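Local coordinates for protein glycosyl hydrolase (Streptomyces cattleya, PDB 7LR8) that probably hydrolyses the Manβ1-4GlcNAc disaccharide of the N-glycan core as a family 5 glycoside hydrolase, at residues Tyr198-Ala201 with Asp206-Phe209. The protein carries 1 engineered substitution. Numbering follows the deposited sequence.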
loop_
_atom_site.group_PDB
_atom_site.type_symbol
_atom_site.label_atom_id
_atom_site.label_comp_id
_atom_site.label_asym_id
_atom_site.label_seq_id
_atom_site.Cartn_x
_atom_site.Cartn_y
_atom_site.Cartn_z
ATOM N N TYR B 198 16.219 -8.368 11.320
ATOM C CA TYR B 198 16.258 -9.799 11.040
ATOM C C TYR B 198 17.694 -10.248 10.763
ATOM O O TYR B 198 18.608 -9.432 10.627
ATOM C CB TYR B 198 15.306 -10.153 9.898
ATOM C CG TYR B 198 15.895 -10.215 8.502
ATOM C CD1 TYR B 198 16.097 -9.062 7.756
ATOM C CD2 TYR B 198 16.193 -11.444 7.912
ATOM C CE1 TYR B 198 16.613 -9.119 6.467
ATOM C CE2 TYR B 198 16.702 -11.513 6.626
ATOM C CZ TYR B 198 16.907 -10.347 5.911
ATOM O OH TYR B 198 17.416 -10.436 4.631
ATOM N N ASP B 199 17.898 -11.574 10.701
ATOM C CA ASP B 199 19.238 -12.132 10.897
ATOM C C ASP B 199 20.229 -11.780 9.788
ATOM O O ASP B 199 21.413 -12.107 9.936
ATOM C CB ASP B 199 19.169 -13.663 11.115
ATOM C CG ASP B 199 18.592 -14.438 9.924
ATOM O OD1 ASP B 199 18.708 -13.978 8.763
ATOM O OD2 ASP B 199 18.018 -15.527 10.170
ATOM N N ALA B 200 19.805 -11.112 8.706
ATOM C CA ALA B 200 20.784 -10.541 7.781
ATOM C C ALA B 200 21.764 -9.622 8.502
ATOM O O ALA B 200 22.923 -9.494 8.086
ATOM C CB ALA B 200 20.078 -9.758 6.674
ATOM N N ALA B 201 21.326 -8.983 9.589
ATOM C CA ALA B 201 22.230 -8.112 10.336
ATOM C C ALA B 201 23.417 -8.882 10.910
ATOM O O ALA B 201 24.483 -8.298 11.122
ATOM C CB ALA B 201 21.476 -7.398 11.459
ATOM N N ASP B 206 27.952 -7.366 3.658
ATOM C CA ASP B 206 27.576 -6.129 2.971
ATOM C C ASP B 206 26.153 -5.665 3.276
ATOM O O ASP B 206 25.713 -4.664 2.704
ATOM C CB ASP B 206 27.753 -6.241 1.450
ATOM C CG ASP B 206 29.154 -6.665 1.064
ATOM O OD1 ASP B 206 30.119 -6.155 1.673
ATOM O OD2 ASP B 206 29.290 -7.515 0.160
ATOM N N HIS B 207 25.424 -6.336 4.162
ATOM C CA HIS B 207 24.117 -5.835 4.585
ATOM C C HIS B 207 24.296 -4.548 5.392
ATOM O O HIS B 207 25.179 -4.482 6.253
ATOM C CB HIS B 207 23.396 -6.910 5.410
ATOM C CG HIS B 207 21.988 -6.557 5.777
ATOM N ND1 HIS B 207 20.972 -6.480 4.848
ATOM C CD2 HIS B 207 21.423 -6.288 6.981
ATOM C CE1 HIS B 207 19.842 -6.175 5.463
ATOM N NE2 HIS B 207 20.092 -6.039 6.755
ATOM N N PRO B 208 23.496 -3.507 5.129
ATOM C CA PRO B 208 23.788 -2.185 5.715
ATOM C C PRO B 208 23.563 -2.118 7.210
ATOM O O PRO B 208 24.176 -1.277 7.882
ATOM C CB PRO B 208 22.821 -1.245 4.975
ATOM C CG PRO B 208 22.385 -1.990 3.771
ATOM C CD PRO B 208 22.410 -3.445 4.139
ATOM N N PHE B 209 22.669 -2.941 7.743
ATOM C CA PHE B 209 22.417 -2.973 9.174
ATOM C C PHE B 209 23.366 -3.990 9.779
ATOM O O PHE B 209 23.432 -5.132 9.312
ATOM C CB PHE B 209 20.954 -3.316 9.459
ATOM C CG PHE B 209 20.004 -2.158 9.231
ATOM C CD1 PHE B 209 19.574 -1.829 7.950
ATOM C CD2 PHE B 209 19.527 -1.416 10.304
ATOM C CE1 PHE B 209 18.691 -0.758 7.742
ATOM C CE2 PHE B 209 18.649 -0.347 10.111
ATOM C CZ PHE B 209 18.231 -0.014 8.824
#
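The methyl group of A200 sits squarely over the imidazole of H207: A200 CB lies 3.6 Å from the ring centroid and 4° off the ring normal, a CH-pi contact over the face. CD of P208 covers the opposite face, displaced toward the rim, so the flat ring is sandwiched between two aliphatic groups. CG of H207 lies anti to the backbone N (chi1 -174°), which carries the imidazole across to A200 on helix 200-203; CD2 of H207 also reaches C of A200 at 3.7 Å. The backbone N of A200 lies 3.7 Å above the plane of the Y198 ring, offset toward its rim. Y198 itself touches the bound GlcNAc in the (β/α)8-barrel pocket. Two residues on from H207, the carbonyl O of F209 receives a CA-H...O contact from A201 CA (3.4 Å). H207 NE2 is hydrogen-bonded to N155, whose OD1 also takes the backbone N of Y198. An alanine in place of H207 is likely to open a gap beneath the A200 methyl and leave N155 ND2 without its imidazole mate. The segments thus meet through apolar and CH contacts, while N155 supplies a polar link from the buried imidazole to the backbone of the sugar-contacting tyrosine.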